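Local coordinates for protein transport protein HOFQ (Aggregatibacter actinomycetemcomitans, PDB 2Y3M) that binds DNA through its extra-membranous domains and, as a competence secretin, probably takes part in DNA uptake across the outer membrane, at residues B[19-24]-B[62-67]; B[106-111]-B[158-163]; B[129-132]-B[137-140]. All coordinates share one frame; numbering follows the deposited sequence.

Interaction 1 of 3, residues B[19-24]-B[62-67]; sequences PTLQQL and KQLDLW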
ATOM      1  N   PRO B  19       7.499  12.573   3.008  1.00 71.30           N
ATOM      2  CA  PRO B  19       7.176  13.820   2.289  1.00 74.16           C
ATOM      3  C   PRO B  19       5.866  13.767   1.491  1.00 70.93           C
ATOM      4  O   PRO B  19       5.062  14.701   1.564  1.00 71.12           O
ATOM      5  CB  PRO B  19       8.374  14.011   1.344  1.00 82.35           C
ATOM      6  CG  PRO B  19       9.416  13.037   1.810  1.00 83.58           C
ATOM      7  CD  PRO B  19       8.665  11.901   2.408  1.00 74.97           C
ATOM      8  N   THR B  20       5.671  12.677   0.748  1.00 69.70           N
ATOM      9  CA  THR B  20       4.473  12.445  -0.063  1.00 69.95           C
ATOM     10  C   THR B  20       3.195  12.415   0.779  1.00 66.45           C
ATOM     11  O   THR B  20       2.145  12.899   0.348  1.00 69.06           O
ATOM     12  CB  THR B  20       4.608  11.123  -0.853  1.00 70.94           C
ATOM     13  OG1 THR B  20       5.745  11.207  -1.722  1.00 76.81           O
ATOM     14  CG2 THR B  20       3.356  10.832  -1.681  1.00 74.55           C
ATOM     15  N   LEU B  21       3.295  11.843   1.975  1.00 63.29           N
ATOM     16  CA  LEU B  21       2.166  11.768   2.902  1.00 63.32           C
ATOM     17  C   LEU B  21       1.724  13.140   3.414  1.00 64.08           C
ATOM     18  O   LEU B  21       0.525  13.404   3.519  1.00 66.05           O
ATOM     19  CB  LEU B  21       2.487  10.841   4.083  1.00 63.67           C
ATOM     20  CG  LEU B  21       2.382   9.326   3.884  1.00 64.88           C
ATOM     21  CD1 LEU B  21       2.923   8.597   5.107  1.00 67.63           C
ATOM     22  CD2 LEU B  21       0.947   8.888   3.588  1.00 68.95           C
ATOM     23  N   GLN B  22       2.690  14.002   3.730  1.00 64.20           N
ATOM     24  CA  GLN B  22       2.407  15.350   4.228  1.00 66.00           C
ATOM     25  C   GLN B  22       1.867  16.251   3.120  1.00 67.87           C
ATOM     26  O   GLN B  22       0.990  17.086   3.361  1.00 69.25           O
ATOM     27  CB  GLN B  22       3.654  15.964   4.870  1.00 68.96           C
ATOM     28  CG  GLN B  22       3.974  15.405   6.254  1.00 71.29           C
ATOM     29  CD  GLN B  22       5.414  15.650   6.681  1.00 77.46           C
ATOM     30  OE1 GLN B  22       6.342  15.558   5.873  1.00 78.76           O
ATOM     31  NE2 GLN B  22       5.606  15.949   7.962  1.00 83.57           N
ATOM     32  N   GLN B  23       2.393  16.068   1.912  1.00 69.83           N
ATOM     33  CA  GLN B  23       1.933  16.793   0.734  1.00 75.44           C
ATOM     34  C   GLN B  23       0.462  16.493   0.416  1.00 76.48           C
ATOM     35  O   GLN B  23      -0.329  17.417   0.219  1.00 80.66           O
ATOM     36  CB  GLN B  23       2.822  16.476  -0.473  1.00 80.81           C
ATOM     37  CG  GLN B  23       4.202  17.111  -0.433  1.00 85.75           C
ATOM     38  CD  GLN B  23       4.225  18.539  -0.962  1.00 96.01           C
ATOM     39  OE1 GLN B  23       3.366  19.360  -0.631  1.00 95.66           O
ATOM     40  NE2 GLN B  23       5.222  18.843  -1.784  1.00106.65           N
ATOM     41  N   LEU B  24       0.098  15.210   0.379  1.00 74.66           N
ATOM     42  CA  LEU B  24      -1.286  14.806   0.089  1.00 79.10           C
ATOM     43  C   LEU B  24      -2.234  14.995   1.273  1.00 78.15           C
ATOM     44  O   LEU B  24      -3.451  14.859   1.128  1.00 84.48           O
ATOM     45  CB  LEU B  24      -1.359  13.369  -0.451  1.00 81.03           C
ATOM     46  CG  LEU B  24      -1.389  13.208  -1.982  1.00 90.12           C
ATOM     47  CD1 LEU B  24      -1.062  11.779  -2.405  1.00 91.06           C
ATOM     48  CD2 LEU B  24      -2.731  13.656  -2.584  1.00100.98           C
ATOM     49  N   LYS B  62      -4.388   5.194   0.673  1.00 49.81           N
ATOM     50  CA  LYS B  62      -4.587   3.795   0.297  1.00 52.23           C
ATOM     51  C   LYS B  62      -4.170   3.524  -1.150  1.00 55.17           C
ATOM     52  O   LYS B  62      -3.692   2.438  -1.462  1.00 56.84           O
ATOM     53  CB  LYS B  62      -6.044   3.374   0.518  1.00 52.95           C
ATOM     54  CG  LYS B  62      -6.399   3.087   1.972  1.00 52.05           C
ATOM     55  CD  LYS B  62      -7.878   2.731   2.125  1.00 54.48           C
ATOM     56  CE  LYS B  62      -8.237   2.364   3.565  1.00 53.94           C
ATOM     57  NZ  LYS B  62      -7.906   0.950   3.904  1.00 57.87           N
ATOM     58  N   GLN B  63      -4.343   4.524  -2.015  1.00 73.06           N
ATOM     59  CA  GLN B  63      -4.001   4.419  -3.439  1.00 75.74           C
ATOM     60  C   GLN B  63      -2.496   4.499  -3.725  1.00 69.99           C
ATOM     61  O   GLN B  63      -2.057   4.134  -4.817  1.00 71.88           O
ATOM     62  CB  GLN B  63      -4.730   5.499  -4.246  1.00 81.42           C
ATOM     63  CG  GLN B  63      -6.208   5.219  -4.487  1.00 91.11           C
ATOM     64  CD  GLN B  63      -7.004   6.473  -4.836  1.00 96.42           C
ATOM     65  OE1 GLN B  63      -8.055   6.737  -4.248  1.00100.25           O
ATOM     66  NE2 GLN B  63      -6.503   7.251  -5.792  1.00 97.42           N
ATOM     67  N   LEU B  64      -1.718   4.984  -2.758  1.00 64.93           N
ATOM     68  CA  LEU B  64      -0.272   5.148  -2.935  1.00 61.64           C
ATOM     69  C   LEU B  64       0.431   3.815  -3.131  1.00 59.43           C
ATOM     70  O   LEU B  64       0.240   2.884  -2.346  1.00 58.28           O
ATOM     71  CB  LEU B  64       0.361   5.865  -1.735  1.00 58.82           C
ATOM     72  CG  LEU B  64       0.043   7.336  -1.457  1.00 62.26           C
ATOM     73  CD1 LEU B  64       0.706   7.770  -0.151  1.00 61.32           C
ATOM     74  CD2 LEU B  64       0.464   8.246  -2.609  1.00 66.39           C
ATOM     75  N   ASP B  65       1.243   3.729  -4.181  1.00 60.25           N
ATOM     76  CA  ASP B  65       2.097   2.564  -4.378  1.00 58.13           C
ATOM     77  C   ASP B  65       3.302   2.652  -3.441  1.00 53.84           C
ATOM     78  O   ASP B  65       4.124   3.562  -3.549  1.00 54.07           O
ATOM     79  CB  ASP B  65       2.541   2.429  -5.838  1.00 61.16           C
ATOM     80  CG  ASP B  65       2.937   0.998  -6.198  1.00 60.71           C
ATOM     81  OD1 ASP B  65       3.768   0.396  -5.480  1.00 55.61           O
ATOM     82  OD2 ASP B  65       2.410   0.474  -7.204  1.00 66.71           O
ATOM     83  N   LEU B  66       3.391   1.688  -2.527  1.00 52.02           N
ATOM     84  CA  LEU B  66       4.408   1.680  -1.477  1.00 50.05           C
ATOM     85  C   LEU B  66       5.748   1.058  -1.901  1.00 48.42           C
ATOM     86  O   LEU B  66       6.727   1.124  -1.155  1.00 48.23           O
ATOM     87  CB  LEU B  66       3.866   0.967  -0.225  1.00 50.40           C
ATOM     88  CG  LEU B  66       2.622   1.533   0.484  1.00 53.52           C
ATOM     89  CD1 LEU B  66       2.130   0.561   1.537  1.00 55.78           C
ATOM     90  CD2 LEU B  66       2.858   2.917   1.108  1.00 53.49           C
ATOM     91  N   TRP B  67       5.800   0.477  -3.097  1.00 48.65           N
ATOM     92  CA  TRP B  67       6.963  -0.313  -3.497  1.00 47.05           C
ATOM     93  C   TRP B  67       7.669   0.204  -4.740  1.00 49.11           C
ATOM     94  O   TRP B  67       7.035   0.512  -5.751  1.00 52.37           O
ATOM     95  CB  TRP B  67       6.559  -1.772  -3.695  1.00 46.86           C
ATOM     96  CG  TRP B  67       5.824  -2.324  -2.520  1.00 47.37           C
ATOM     97  CD1 TRP B  67       4.473  -2.347  -2.337  1.00 50.22           C
ATOM     98  CD2 TRP B  67       6.399  -2.907  -1.347  1.00 46.31           C
ATOM     99  NE1 TRP B  67       4.167  -2.919  -1.129  1.00 51.75           N
ATOM    100  CE2 TRP B  67       5.331  -3.274  -0.498  1.00 49.43           C
ATOM    101  CE3 TRP B  67       7.716  -3.165  -0.934  1.00 44.50           C
ATOM    102  CZ2 TRP B  67       5.534  -3.886   0.745  1.00 51.16           C
ATOM    103  CZ3 TRP B  67       7.920  -3.779   0.299  1.00 46.32           C
ATOM    104  CH2 TRP B  67       6.829  -4.129   1.127  1.00 49.78           C
TER
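Leu64, in the linker that follows helix 51-63, pushes its isobutyl group against one flank of helix 18-26, where Thr20, Leu21 and Leu24 receive it. The two methyls of Leu64 divide the work. CD1 meets CD2 of Leu21 at 3.9 Å. CD2 settles between successive turns of the helix, 3.9 Å from Leu24 CD1 and 4.0 Å from Thr20 CG2. Leu21 is buried and forms the inner end of this small apolar cluster. Its CB points neither toward nor away from the linker, but chi1 of -79° sets CG opposite the carbonyl carbon, and from there the CD2 branch reaches Leu64. The solvent side differs in exposure, not in closeness: Thr20 is exposed and gives one methyl, and Leu24 is only partly covered. No hydrogen bond crosses the contact, and the nearest CA pair, Leu21 with Leu64, is still 9.2 Å apart, so side chains alone bridge the gap. Beyond Leu64 the linker is shaped by an Asx turn: Asp65 OD1 accepts the backbone N-H of Trp67 at 3.1 Å through its anti lone pair, in a fairly straight bond (162°). This leads the chain into strand 67-76. Residues at this helix end and in the linker face the second subunit: Lys62 forms a salt bridge with Asp65 of that subunit, and Leu66 packs on Leu66 of the same neighbour. Leu21 also touches Leu32 of strand 31-36, so the contact ties helix 18-26 to the exit of helix 51-63, near strand 31-36 and just before strand 67-76.

Interaction 2 of 3, residues B[106-111]-B[158-163]; sequences NTATIK and NIKKLI. Unlike the reference sequence in segment 106-111: Asn106 (reference Thr).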
ATOM      1  N   ASN B 106      32.851 -13.540 -19.409  1.00 56.36           N
ATOM      2  CA  ASN B 106      32.736 -12.284 -20.148  1.00 55.54           C
ATOM      3  C   ASN B 106      31.468 -11.524 -19.778  1.00 51.29           C
ATOM      4  O   ASN B 106      30.499 -12.119 -19.315  1.00 47.93           O
ATOM      5  CB  ASN B 106      32.777 -12.532 -21.658  1.00 54.49           C
ATOM      6  CG  ASN B 106      34.184 -12.767 -22.179  1.00 60.14           C
ATOM      7  OD1 ASN B 106      35.149 -12.851 -21.414  1.00 64.17           O
ATOM      8  ND2 ASN B 106      34.304 -12.880 -23.491  1.00 60.26           N
ATOM      9  N   THR B 107      31.489 -10.212 -19.992  1.00 52.28           N
ATOM     10  CA  THR B 107      30.362  -9.335 -19.686  1.00 49.48           C
ATOM     11  C   THR B 107      29.987  -8.502 -20.908  1.00 47.96           C
ATOM     12  O   THR B 107      30.857  -8.074 -21.659  1.00 51.43           O
ATOM     13  CB  THR B 107      30.689  -8.409 -18.492  1.00 53.31           C
ATOM     14  OG1 THR B 107      30.948  -9.208 -17.335  1.00 55.19           O
ATOM     15  CG2 THR B 107      29.531  -7.477 -18.181  1.00 51.49           C
ATOM     16  N   ALA B 108      28.689  -8.285 -21.107  1.00 43.83           N
ATOM     17  CA  ALA B 108      28.202  -7.478 -22.223  1.00 42.77           C
ATOM     18  C   ALA B 108      26.927  -6.722 -21.870  1.00 40.29           C
ATOM     19  O   ALA B 108      25.983  -7.287 -21.317  1.00 37.50           O
ATOM     20  CB  ALA B 108      27.982  -8.340 -23.458  1.00 40.84           C
ATOM     21  N   THR B 109      26.919  -5.435 -22.190  1.00 42.11           N
ATOM     22  CA  THR B 109      25.735  -4.613 -22.052  1.00 40.51           C
ATOM     23  C   THR B 109      25.073  -4.544 -23.411  1.00 38.72           C
ATOM     24  O   THR B 109      25.704  -4.192 -24.403  1.00 40.86           O
ATOM     25  CB  THR B 109      26.099  -3.198 -21.593  1.00 44.37           C
ATOM     26  OG1 THR B 109      26.717  -3.263 -20.303  1.00 47.82           O
ATOM     27  CG2 THR B 109      24.861  -2.307 -21.528  1.00 42.98           C
ATOM     28  N   ILE B 110      23.797  -4.890 -23.460  1.00 38.96           N
ATOM     29  CA  ILE B 110      23.055  -4.787 -24.701  1.00 37.90           C
ATOM     30  C   ILE B 110      21.952  -3.749 -24.544  1.00 37.33           C
ATOM     31  O   ILE B 110      21.108  -3.843 -23.653  1.00 36.54           O
ATOM     32  CB  ILE B 110      22.545  -6.168 -25.173  1.00 36.32           C
ATOM     33  CG1 ILE B 110      23.744  -7.113 -25.355  1.00 38.56           C
ATOM     34  CG2 ILE B 110      21.795  -6.041 -26.490  1.00 36.35           C
ATOM     35  CD1 ILE B 110      23.422  -8.578 -25.239  1.00 38.23           C
ATOM     36  N   LYS B 111      22.003  -2.733 -25.397  1.00 38.91           N
ATOM     37  CA  LYS B 111      21.040  -1.649 -25.374  1.00 39.53           C
ATOM     38  C   LYS B 111      20.007  -1.913 -26.455  1.00 39.06           C
ATOM     39  O   LYS B 111      20.333  -1.913 -27.638  1.00 40.48           O
ATOM     40  CB  LYS B 111      21.736  -0.315 -25.639  1.00 42.62           C
ATOM     41  CG  LYS B 111      22.842   0.020 -24.661  1.00 44.70           C
ATOM     42  CD  LYS B 111      23.463   1.361 -24.998  1.00 48.94           C
ATOM     43  CE  LYS B 111      24.331   1.876 -23.867  1.00 52.14           C
ATOM     44  NZ  LYS B 111      24.789   3.275 -24.144  1.00 57.31           N
ATOM     45  N   ASN B 158      26.913 -15.787 -28.469  1.00 35.26           N
ATOM     46  CA  ASN B 158      25.737 -16.267 -29.184  1.00 37.40           C
ATOM     47  C   ASN B 158      24.412 -15.669 -28.701  1.00 37.93           C
ATOM     48  O   ASN B 158      23.481 -15.501 -29.489  1.00 39.98           O
ATOM     49  CB  ASN B 158      25.683 -17.790 -29.143  1.00 40.07           C
ATOM     50  CG  ASN B 158      26.878 -18.429 -29.817  1.00 41.94           C
ATOM     51  OD1 ASN B 158      27.470 -17.856 -30.740  1.00 42.13           O
ATOM     52  ND2 ASN B 158      27.244 -19.624 -29.360  1.00 43.58           N
ATOM     53  N   ILE B 159      24.333 -15.356 -27.413  1.00 43.30           N
ATOM     54  CA  ILE B 159      23.124 -14.753 -26.865  1.00 42.02           C
ATOM     55  C   ILE B 159      23.049 -13.291 -27.279  1.00 41.41           C
ATOM     56  O   ILE B 159      21.976 -12.794 -27.622  1.00 39.95           O
ATOM     57  CB  ILE B 159      23.035 -14.931 -25.345  1.00 44.36           C
ATOM     58  CG1 ILE B 159      22.823 -16.407 -25.020  1.00 46.00           C
ATOM     59  CG2 ILE B 159      21.893 -14.096 -24.759  1.00 43.28           C
ATOM     60  CD1 ILE B 159      23.218 -16.775 -23.629  1.00 50.72           C
ATOM     61  N   LYS B 160      24.198 -12.622 -27.279  1.00 43.99           N
ATOM     62  CA  LYS B 160      24.312 -11.272 -27.816  1.00 45.51           C
ATOM     63  C   LYS B 160      23.843 -11.258 -29.275  1.00 43.91           C
ATOM     64  O   LYS B 160      23.131 -10.349 -29.697  1.00 44.03           O
ATOM     65  CB  LYS B 160      25.756 -10.772 -27.685  1.00 50.59           C
ATOM     66  CG  LYS B 160      25.983  -9.327 -28.080  1.00 54.66           C
ATOM     67  CD  LYS B 160      27.378  -8.859 -27.681  1.00 62.04           C
ATOM     68  CE  LYS B 160      27.756  -7.602 -28.439  1.00 68.01           C
ATOM     69  NZ  LYS B 160      29.005  -6.992 -27.919  1.00 77.50           N
ATOM     70  N   LYS B 161      24.230 -12.276 -30.034  1.00 43.50           N
ATOM     71  CA  LYS B 161      23.772 -12.398 -31.410  1.00 43.15           C
ATOM     72  C   LYS B 161      22.265 -12.649 -31.476  1.00 41.12           C
ATOM     73  O   LYS B 161      21.561 -12.015 -32.257  1.00 41.92           O
ATOM     74  CB  LYS B 161      24.559 -13.476 -32.162  1.00 44.00           C
ATOM     75  CG  LYS B 161      25.962 -13.025 -32.579  1.00 47.84           C
ATOM     76  CD  LYS B 161      26.780 -14.170 -33.178  1.00 49.39           C
ATOM     77  CE  LYS B 161      26.475 -14.381 -34.649  1.00 50.03           C
ATOM     78  NZ  LYS B 161      27.018 -13.273 -35.497  1.00 54.43           N
ATOM     79  N   LEU B 162      21.772 -13.557 -30.641  1.00 40.04           N
ATOM     80  CA  LEU B 162      20.339 -13.861 -30.601  1.00 40.18           C
ATOM     81  C   LEU B 162      19.492 -12.634 -30.216  1.00 40.14           C
ATOM     82  O   LEU B 162      18.430 -12.398 -30.800  1.00 41.36           O
ATOM     83  CB  LEU B 162      20.077 -15.028 -29.655  1.00 40.58           C
ATOM     84  CG  LEU B 162      18.705 -15.706 -29.593  1.00 43.04           C
ATOM     85  CD1 LEU B 162      18.074 -15.958 -30.962  1.00 45.51           C
ATOM     86  CD2 LEU B 162      18.849 -17.003 -28.810  1.00 45.77           C
ATOM     87  N   ILE B 163      19.985 -11.851 -29.259  1.00 39.57           N
ATOM     88  CA  ILE B 163      19.279 -10.664 -28.787  1.00 40.26           C
ATOM     89  C   ILE B 163      19.171  -9.613 -29.884  1.00 42.36           C
ATOM     90  O   ILE B 163      18.122  -8.988 -30.047  1.00 43.73           O
ATOM     91  CB  ILE B 163      19.938 -10.077 -27.522  1.00 40.83           C
ATOM     92  CG1 ILE B 163      19.629 -10.972 -26.319  1.00 40.10           C
ATOM     93  CG2 ILE B 163      19.460  -8.643 -27.267  1.00 42.14           C
ATOM     94  CD1 ILE B 163      20.534 -10.752 -25.132  1.00 42.19           C
TER
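Ile110 reaches from strand 106-111 into the angle between Lys160 and Ile163, two residues a little less than one turn apart on helix 153-166. Its CG2 and CD1 methyls meet different methyls of Ile163. CG2, lying anti to the backbone N, meets CG2 of Ile163 at 3.6 Å, while CD1 at the end of the longer branch meets Ile163 CD1, also at 3.6 Å. The two isoleucines are thus slanted against each other and touch in two places, methyl on methyl. CD1 of Ile110 also lies against the helix backbone, 3.8 Å from the CA of Lys160, showing how deeply the strand residue reaches in. Lys160 approaches differently. With CG anti to its backbone N (chi1 -174°) and the chain beyond it extended, its methylenes reach across the strand, passing Ile110 and Ala108: CG lies 3.9 Å from Ile110 CD1, and CD passes 4.3 Å from the CB of Ala108. Ala108 and Ile110, two residues apart, both direct CB toward the helix, whereas the intervening Thr109 faces away. The segment axes run parallel, 10.1 Å apart, with the helix lying along the strand. Strand 106-111 is the outermost strand of the five-stranded sheet within this chain and pairs with strand 146-151; Ile163 also touches Val120 and Leu124 of helix 117-125. This strand-helix-strand-strand-helix order is consistent with the KH-like fold reported for HofQ. No hydrogen bond links the two segments. Helix and strand are therefore held by apolar contact, in which Lys160 contributes its aliphatic stem and not its charge, probably leaving the ammonium group toward the solvent-facing margin.

Interaction 3 of 3, residues B[129-132]-B[137-140]; sequences GSLL and SITF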
ATOM      1  N   GLY B 129      15.176 -26.353 -21.761  1.00 66.71           N
ATOM      2  CA  GLY B 129      16.625 -26.211 -21.726  1.00 65.79           C
ATOM      3  C   GLY B 129      17.053 -24.865 -21.178  1.00 60.56           C
ATOM      4  O   GLY B 129      16.353 -23.860 -21.347  1.00 56.90           O
ATOM      5  N   SER B 130      18.207 -24.847 -20.519  1.00 61.06           N
ATOM      6  CA  SER B 130      18.754 -23.611 -19.979  1.00 57.15           C
ATOM      7  C   SER B 130      19.349 -22.740 -21.085  1.00 54.12           C
ATOM      8  O   SER B 130      19.999 -23.238 -22.006  1.00 56.44           O
ATOM      9  CB  SER B 130      19.787 -23.892 -18.882  1.00 60.39           C
ATOM     10  OG  SER B 130      20.763 -24.827 -19.310  1.00 65.46           O
ATOM     11  N   LEU B 131      19.085 -21.440 -20.984  1.00 42.33           N
ATOM     12  CA  LEU B 131      19.636 -20.432 -21.877  1.00 39.77           C
ATOM     13  C   LEU B 131      21.123 -20.201 -21.601  1.00 38.29           C
ATOM     14  O   LEU B 131      21.923 -20.144 -22.529  1.00 38.41           O
ATOM     15  CB  LEU B 131      18.860 -19.124 -21.701  1.00 38.15           C
ATOM     16  CG  LEU B 131      19.376 -17.828 -22.330  1.00 36.79           C
ATOM     17  CD1 LEU B 131      19.117 -17.814 -23.834  1.00 37.30           C
ATOM     18  CD2 LEU B 131      18.709 -16.627 -21.648  1.00 35.70           C
ATOM     19  N   LEU B 132      21.469 -20.070 -20.321  1.00 37.63           N
ATOM     20  CA  LEU B 132      22.837 -19.812 -19.865  1.00 36.96           C
ATOM     21  C   LEU B 132      23.439 -21.042 -19.196  1.00 38.76           C
ATOM     22  O   LEU B 132      22.718 -21.956 -18.805  1.00 40.53           O
ATOM     23  CB  LEU B 132      22.841 -18.658 -18.850  1.00 35.98           C
ATOM     24  CG  LEU B 132      22.101 -17.350 -19.162  1.00 34.46           C
ATOM     25  CD1 LEU B 132      21.859 -16.563 -17.897  1.00 34.65           C
ATOM     26  CD2 LEU B 132      22.855 -16.500 -20.161  1.00 34.56           C
ATOM     27  N   SER B 137      24.426 -15.349 -15.720  1.00 36.02           N
ATOM     28  CA  SER B 137      23.368 -14.518 -15.181  1.00 35.22           C
ATOM     29  C   SER B 137      23.033 -13.413 -16.166  1.00 33.53           C
ATOM     30  O   SER B 137      23.871 -13.010 -16.973  1.00 33.31           O
ATOM     31  CB  SER B 137      23.764 -13.921 -13.825  1.00 37.77           C
ATOM     32  OG  SER B 137      24.868 -13.046 -13.958  1.00 39.12           O
ATOM     33  N   ILE B 138      21.791 -12.949 -16.096  1.00 32.65           N
ATOM     34  CA  ILE B 138      21.357 -11.768 -16.819  1.00 32.26           C
ATOM     35  C   ILE B 138      20.650 -10.832 -15.856  1.00 33.31           C
ATOM     36  O   ILE B 138      19.896 -11.270 -14.987  1.00 33.79           O
ATOM     37  CB  ILE B 138      20.449 -12.113 -18.019  1.00 30.83           C
ATOM     38  CG1 ILE B 138      21.281 -12.752 -19.144  1.00 30.86           C
ATOM     39  CG2 ILE B 138      19.733 -10.859 -18.532  1.00 31.10           C
ATOM     40  CD1 ILE B 138      20.467 -13.307 -20.320  1.00 30.47           C
ATOM     41  N   THR B 139      20.941  -9.544 -15.988  1.00 34.51           N
ATOM     42  CA  THR B 139      20.201  -8.524 -15.275  1.00 35.80           C
ATOM     43  C   THR B 139      19.663  -7.543 -16.318  1.00 35.63           C
ATOM     44  O   THR B 139      20.393  -7.107 -17.214  1.00 36.29           O
ATOM     45  CB  THR B 139      21.056  -7.852 -14.158  1.00 38.97           C
ATOM     46  OG1 THR B 139      20.307  -6.812 -13.525  1.00 40.87           O
ATOM     47  CG2 THR B 139      22.320  -7.254 -14.705  1.00 41.63           C
ATOM     48  N   PHE B 140      18.373  -7.234 -16.227  1.00 35.40           N
ATOM     49  CA  PHE B 140      17.713  -6.423 -17.249  1.00 35.52           C
ATOM     50  C   PHE B 140      16.654  -5.496 -16.674  1.00 37.24           C
ATOM     51  O   PHE B 140      16.223  -5.666 -15.535  1.00 37.96           O
ATOM     52  CB  PHE B 140      17.107  -7.310 -18.343  1.00 33.48           C
ATOM     53  CG  PHE B 140      15.999  -8.216 -17.865  1.00 32.47           C
ATOM     54  CD1 PHE B 140      16.291  -9.412 -17.197  1.00 31.31           C
ATOM     55  CD2 PHE B 140      14.664  -7.888 -18.106  1.00 32.55           C
ATOM     56  CE1 PHE B 140      15.275 -10.265 -16.773  1.00 31.57           C
ATOM     57  CE2 PHE B 140      13.631  -8.729 -17.680  1.00 33.22           C
ATOM     58  CZ  PHE B 140      13.935  -9.923 -17.010  1.00 32.98           C
TER
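Leu131 and Leu132 bring the loop that follows helix 117-125 down onto the start of strand 137-141, where Ile138 receives both. Gly129 and Ser130 lead in without touching the strand segment, and Leu131 then turns its side chain inward. Its CG stands opposite the backbone N (chi1 169°), and the CD2 branch meets Ile138 CD1 at 4.0 Å, the two side chains crossing nearly at right angles. Leu132 makes the larger contact. Its CD2 lies 4.0 Å from the same Ile138 CD1, so that this methyl sits against both leucines. The other branch, CD1, rests on the strand backbone, 3.6 Å from Ser137 N and 3.7 Å from Ser137 CA, while the serine side chain projects away from the loop. Ile138 continues inward to Met121 of helix 117-125 and Leu147 of strand 146-151, and both leucines also touch Ile159 of helix 153-166. The loop is thus packed against the sheet and both helices. No hydrogen bond joins the loop segment to the strand segment, whose backbone pairs on both sides, Ser137 with Gln150 and Ile138 with Tyr74. The irregular loop is held to the strand here by branched aliphatic groups, so this contact rests on apolar packing and not on an extension of the sheet.

All three contacts are apolar and lack hydrogen bonds across their segments, but they serve different places. Interactions 2 and 3 belong to one body: their centres are about 11 Å apart, both reach the five-stranded sheet, and Ile159, within the helical segment of interaction 2, bridges the two by packing on the loop of interaction 3. Interaction 2 sets that helix on an outer strand; interaction 3 seals a loop over a central one. Each combines two buried residues with more open ones. Interaction 1 lies on the opposite side of the chain's centre, about 36 Å from interaction 3 between centres, has a single buried residue, and borders on the second subunit through Lys62, Asp65 and apolar neighbours.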